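Local coordinates for protein Protease/Reverse transcriptase/ribonuclease H (Eastern chimpanzee simian foamy virus, PDB 7KSF) that serves as a foamy-virus polyprotein that probably cleaves viral precursors as an aspartic protease, copies RNA or DNA templates into DNA and degrades RNA in hybrids, at residues A[492-503]-A[537-548]. The protein carries 1 engineered substitution. Numbering follows the deposited sequence.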
loop_
_atom_site.group_PDB
_atom_site.type_symbol
_atom_site.label_atom_id
_atom_site.label_comp_id
_atom_site.label_asym_id
_atom_site.label_seq_id
_atom_site.Cartn_x
_atom_site.Cartn_y
_atom_site.Cartn_z
ATOM N N PHE A 492 4.538 10.459 3.960
ATOM C CA PHE A 492 5.817 10.657 3.295
ATOM C C PHE A 492 6.333 12.075 3.522
ATOM O O PHE A 492 5.574 13.008 3.790
ATOM C CB PHE A 492 5.689 10.409 1.790
ATOM C CG PHE A 492 5.388 8.982 1.419
ATOM C CD1 PHE A 492 5.444 7.971 2.364
ATOM C CD2 PHE A 492 5.066 8.650 0.112
ATOM C CE1 PHE A 492 5.172 6.657 2.015
ATOM C CE2 PHE A 492 4.799 7.340 -0.244
ATOM C CZ PHE A 492 4.852 6.344 0.708
ATOM N N SER A 493 7.648 12.227 3.404
ATOM C CA SER A 493 8.242 13.551 3.407
ATOM C C SER A 493 7.883 14.294 2.119
ATOM O O SER A 493 7.453 13.698 1.127
ATOM C CB SER A 493 9.759 13.457 3.567
ATOM O OG SER A 493 10.338 12.714 2.510
ATOM N N MET A 494 8.069 15.617 2.145
ATOM C CA MET A 494 7.651 16.447 1.017
ATOM C C MET A 494 8.347 16.035 -0.271
ATOM O O MET A 494 7.729 16.006 -1.339
ATOM C CB MET A 494 7.918 17.921 1.322
ATOM C CG MET A 494 7.059 18.478 2.441
ATOM S SD MET A 494 5.300 18.318 2.091
ATOM C CE MET A 494 4.600 19.007 3.587
ATOM N N LEU A 495 9.634 15.695 -0.188
ATOM C CA LEU A 495 10.362 15.270 -1.378
ATOM C C LEU A 495 9.780 13.988 -1.959
ATOM O O LEU A 495 9.695 13.833 -3.182
ATOM C CB LEU A 495 11.839 15.090 -1.045
ATOM C CG LEU A 495 12.716 14.478 -2.136
ATOM C CD1 LEU A 495 12.692 15.330 -3.399
ATOM C CD2 LEU A 495 14.132 14.315 -1.622
ATOM N N GLU A 496 9.367 13.059 -1.096
ATOM C CA GLU A 496 8.796 11.807 -1.580
ATOM C C GLU A 496 7.388 12.002 -2.119
ATOM O O GLU A 496 6.952 11.239 -2.987
ATOM C CB GLU A 496 8.806 10.763 -0.464
ATOM C CG GLU A 496 10.178 10.564 0.155
ATOM C CD GLU A 496 10.160 9.565 1.291
ATOM O OE1 GLU A 496 10.838 8.524 1.175
ATOM O OE2 GLU A 496 9.463 9.823 2.295
ATOM N N LYS A 497 6.663 13.010 -1.626
ATOM C CA LYS A 497 5.349 13.313 -2.182
ATOM C C LYS A 497 5.456 13.791 -3.623
ATOM O O LYS A 497 4.544 13.560 -4.424
ATOM C CB LYS A 497 4.640 14.355 -1.318
ATOM C CG LYS A 497 4.229 13.848 0.059
ATOM C CD LYS A 497 3.557 14.932 0.887
ATOM C CE LYS A 497 3.055 14.377 2.209
ATOM N NZ LYS A 497 2.421 15.425 3.052
ATOM N N LEU A 498 6.558 14.463 -3.968
ATOM C CA LEU A 498 6.815 14.823 -5.360
ATOM C C LEU A 498 7.096 13.592 -6.205
ATOM O O LEU A 498 6.605 13.477 -7.334
ATOM C CB LEU A 498 7.996 15.790 -5.443
ATOM C CG LEU A 498 7.811 17.227 -4.962
ATOM C CD1 LEU A 498 9.160 17.917 -4.849
ATOM C CD2 LEU A 498 6.912 17.972 -5.926
ATOM N N LEU A 499 7.894 12.663 -5.673
ATOM C CA LEU A 499 8.307 11.494 -6.440
ATOM C C LEU A 499 7.131 10.572 -6.727
ATOM O O LEU A 499 6.958 10.107 -7.860
ATOM C CB LEU A 499 9.408 10.750 -5.690
ATOM C CG LEU A 499 10.676 11.567 -5.462
ATOM C CD1 LEU A 499 11.634 10.820 -4.554
ATOM C CD2 LEU A 499 11.334 11.893 -6.792
ATOM N N THR A 500 6.314 10.284 -5.710
ATOM C CA THR A 500 5.115 9.491 -5.959
ATOM C C THR A 500 4.129 10.239 -6.842
ATOM O O THR A 500 3.315 9.612 -7.528
ATOM C CB THR A 500 4.447 9.085 -4.647
ATOM O OG1 THR A 500 3.315 8.253 -4.936
ATOM C CG2 THR A 500 3.979 10.312 -3.879
ATOM N N THR A 501 4.178 11.572 -6.834
ATOM C CA THR A 501 3.371 12.342 -7.769
ATOM C C THR A 501 3.883 12.168 -9.193
ATOM O O THR A 501 3.092 11.972 -10.125
ATOM C CB THR A 501 3.368 13.819 -7.371
ATOM O OG1 THR A 501 2.975 13.945 -6.002
ATOM C CG2 THR A 501 2.403 14.598 -8.241
ATOM N N MET A 502 5.203 12.237 -9.379
ATOM C CA MET A 502 5.780 11.994 -10.697
ATOM C C MET A 502 5.484 10.581 -11.169
ATOM O O MET A 502 5.255 10.352 -12.362
ATOM C CB MET A 502 7.288 12.222 -10.675
ATOM C CG MET A 502 7.710 13.639 -10.379
ATOM S SD MET A 502 9.416 13.918 -10.874
ATOM C CE MET A 502 9.823 15.307 -9.830
ATOM N N HIS A 503 5.508 9.617 -10.247
ATOM C CA HIS A 503 5.201 8.238 -10.609
ATOM C C HIS A 503 3.802 8.133 -11.201
ATOM O O HIS A 503 3.604 7.513 -12.251
ATOM C CB HIS A 503 5.355 7.335 -9.385
ATOM C CG HIS A 503 5.136 5.883 -9.675
ATOM N ND1 HIS A 503 4.154 5.141 -9.057
ATOM C CD2 HIS A 503 5.771 5.037 -10.522
ATOM C CE1 HIS A 503 4.192 3.901 -9.509
ATOM N NE2 HIS A 503 5.163 3.811 -10.399
ATOM N N GLU A 537 15.927 10.261 6.258
ATOM C CA GLU A 537 14.962 11.247 5.798
ATOM C C GLU A 537 13.909 10.656 4.873
ATOM O O GLU A 537 12.855 11.272 4.678
ATOM C CB GLU A 537 15.683 12.393 5.089
ATOM C CG GLU A 537 17.031 12.695 5.700
ATOM C CD GLU A 537 17.483 14.103 5.416
ATOM O OE1 GLU A 537 17.292 14.969 6.294
ATOM O OE2 GLU A 537 18.014 14.345 4.315
ATOM N N ARG A 538 14.165 9.479 4.308
ATOM C CA ARG A 538 13.190 8.805 3.462
ATOM C C ARG A 538 12.156 8.117 4.342
ATOM O O ARG A 538 12.487 7.192 5.093
ATOM C CB ARG A 538 13.882 7.791 2.554
ATOM C CG ARG A 538 15.164 8.300 1.924
ATOM C CD ARG A 538 15.750 7.293 0.949
ATOM N NE ARG A 538 16.958 7.807 0.313
ATOM C CZ ARG A 538 17.594 7.205 -0.689
ATOM N NH1 ARG A 538 17.136 6.060 -1.178
ATOM N NH2 ARG A 538 18.686 7.753 -1.204
ATOM N N LYS A 539 10.906 8.565 4.258
ATOM C CA LYS A 539 9.822 7.980 5.036
ATOM C C LYS A 539 8.848 7.203 4.152
ATOM O O LYS A 539 7.658 7.112 4.456
ATOM C CB LYS A 539 9.106 9.065 5.839
ATOM C CG LYS A 539 10.040 9.769 6.810
ATOM C CD LYS A 539 9.428 11.010 7.425
ATOM C CE LYS A 539 10.462 11.748 8.257
ATOM N NZ LYS A 539 9.917 12.994 8.852
ATOM N N ALA A 540 9.352 6.641 3.060
ATOM C CA ALA A 540 8.605 5.731 2.208
ATOM C C ALA A 540 9.360 4.413 2.097
ATOM O O ALA A 540 10.541 4.319 2.443
ATOM C CB ALA A 540 8.372 6.324 0.810
ATOM N N LEU A 541 8.663 3.391 1.610
ATOM C CA LEU A 541 9.271 2.077 1.481
ATOM C C LEU A 541 10.376 2.099 0.425
ATOM O O LEU A 541 10.348 2.917 -0.497
ATOM C CB LEU A 541 8.222 1.040 1.104
ATOM C CG LEU A 541 7.091 0.844 2.111
ATOM C CD1 LEU A 541 6.204 -0.309 1.687
ATOM C CD2 LEU A 541 7.646 0.616 3.508
ATOM N N PRO A 542 11.371 1.217 0.548
ATOM C CA PRO A 542 12.383 1.120 -0.516
ATOM C C PRO A 542 11.789 0.732 -1.855
ATOM O O PRO A 542 12.333 1.114 -2.900
ATOM C CB PRO A 542 13.345 0.042 0.009
ATOM C CG PRO A 542 13.112 0.005 1.488
ATOM C CD PRO A 542 11.657 0.307 1.667
ATOM N N ILE A 543 10.681 -0.009 -1.848
ATOM C CA ILE A 543 9.993 -0.353 -3.087
ATOM C C ILE A 543 9.560 0.914 -3.816
ATOM O O ILE A 543 9.604 0.985 -5.050
ATOM C CB ILE A 543 8.798 -1.280 -2.797
ATOM C CG1 ILE A 543 9.241 -2.493 -1.973
ATOM C CG2 ILE A 543 8.150 -1.742 -4.091
ATOM C CD1 ILE A 543 9.028 -2.344 -0.473
ATOM N N ARG A 544 9.141 1.937 -3.063
ATOM C CA ARG A 544 8.821 3.224 -3.673
ATOM C C ARG A 544 10.041 3.815 -4.370
ATOM O O ARG A 544 9.983 4.171 -5.554
ATOM C CB ARG A 544 8.290 4.196 -2.618
ATOM C CG ARG A 544 7.008 3.765 -1.922
ATOM C CD ARG A 544 5.844 3.727 -2.888
ATOM N NE ARG A 544 4.558 3.703 -2.199
ATOM C CZ ARG A 544 3.401 3.440 -2.794
ATOM N NH1 ARG A 544 2.275 3.440 -2.096
ATOM N NH2 ARG A 544 3.374 3.169 -4.091
ATOM N N TRP A 545 11.163 3.912 -3.653
ATOM C CA TRP A 545 12.344 4.575 -4.199
ATOM C C TRP A 545 12.913 3.813 -5.391
ATOM O O TRP A 545 13.295 4.422 -6.397
ATOM C CB TRP A 545 13.398 4.743 -3.102
ATOM C CG TRP A 545 13.097 5.873 -2.160
ATOM C CD1 TRP A 545 12.278 5.838 -1.068
ATOM C CD2 TRP A 545 13.614 7.207 -2.232
ATOM N NE1 TRP A 545 12.256 7.069 -0.455
ATOM C CE2 TRP A 545 13.067 7.925 -1.150
ATOM C CE3 TRP A 545 14.486 7.864 -3.104
ATOM C CZ2 TRP A 545 13.364 9.269 -0.921
ATOM C CZ3 TRP A 545 14.781 9.195 -2.875
ATOM C CH2 TRP A 545 14.222 9.885 -1.790
ATOM N N ILE A 546 12.976 2.483 -5.297
ATOM C CA ILE A 546 13.395 1.667 -6.436
ATOM C C ILE A 546 12.478 1.910 -7.627
ATOM O O ILE A 546 12.939 2.146 -8.751
ATOM C CB ILE A 546 13.417 0.182 -6.047
ATOM C CG1 ILE A 546 14.455 -0.065 -4.955
ATOM C CG2 ILE A 546 13.676 -0.688 -7.271
ATOM C CD1 ILE A 546 14.443 -1.467 -4.414
ATOM N N THR A 547 11.166 1.847 -7.399
ATOM C CA THR A 547 10.218 2.169 -8.456
ATOM C C THR A 547 10.450 3.576 -8.991
ATOM O O THR A 547 10.289 3.831 -10.189
ATOM C CB THR A 547 8.785 2.017 -7.942
ATOM O OG1 THR A 547 8.617 0.724 -7.343
ATOM C CG2 THR A 547 7.796 2.152 -9.077
ATOM N N TRP A 548 10.865 4.501 -8.123
ATOM C CA TRP A 548 11.128 5.864 -8.566
ATOM C C TRP A 548 12.454 5.960 -9.320
ATOM O O TRP A 548 12.536 6.606 -10.369
ATOM C CB TRP A 548 11.112 6.813 -7.367
ATOM C CG TRP A 548 9.769 6.911 -6.703
ATOM C CD1 TRP A 548 8.550 6.710 -7.286
ATOM C CD2 TRP A 548 9.511 7.208 -5.328
ATOM N NE1 TRP A 548 7.550 6.878 -6.358
ATOM C CE2 TRP A 548 8.114 7.184 -5.149
ATOM C CE3 TRP A 548 10.329 7.499 -4.231
ATOM C CZ2 TRP A 548 7.517 7.440 -3.915
ATOM C CZ3 TRP A 548 9.734 7.755 -3.010
ATOM C CH2 TRP A 548 8.341 7.724 -2.864
#
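E496 reaches from the first turn of helix 494-513 into the loop ahead of helix 542-549, joining two helices of an RNase H-like fold, whose mixed sheet runs from strand 454-460 to strand 557-561 in chain order and shares its 3-2-1-4-5 strand order with the RNase H domain that follows. Its carboxylate is shared between segments. E496 OE2 takes the backbone N of K539 (2.7 Å) on its syn side, somewhat out of plane, while its anti lone pair faces the N of S493. This second bond is the glutamate half of a capping box, S493 being the N-cap; S493 OG also donates to OE2, from above the carboxylate plane. E496 OE1 lies close to the indole plane of W545, turns its anti lone pair to W545 NE1 (2.6 Å) and receives a weak bond from A540 N. Four donors, with A540 N as a weak fifth, hold the buried carboxylate and probably fix its rotation.

The axes of the two helix segments cross at 56°, and W548 fills the space between them as a knob among E496, L499, T500 and H503. Its indole lies with the six-membered ring beneath L499 CB, 3.7 Å from the ring centroid. L499 CD1 then rests over a face of W545, which also meets CZ3 of W548; the aliphatic CD of R538 covers the opposite face. Farther along, W548 turns its edge to the face of H503 in an offset T-shaped pair, centroids 5.7 Å apart. H503 NE2 bonds S231 and T547 OG1 bonds Y308, so this end of the contact is tied to the reverse transcriptase portion of the chain.

At the other end, F492 lays its ring against A540, whose CB sits 3.5 Å from the centroid, over one face. R544 approaches that ring at its edge, guanidinium turned 78° from it, with NE 3.9 Å from F492 CZ.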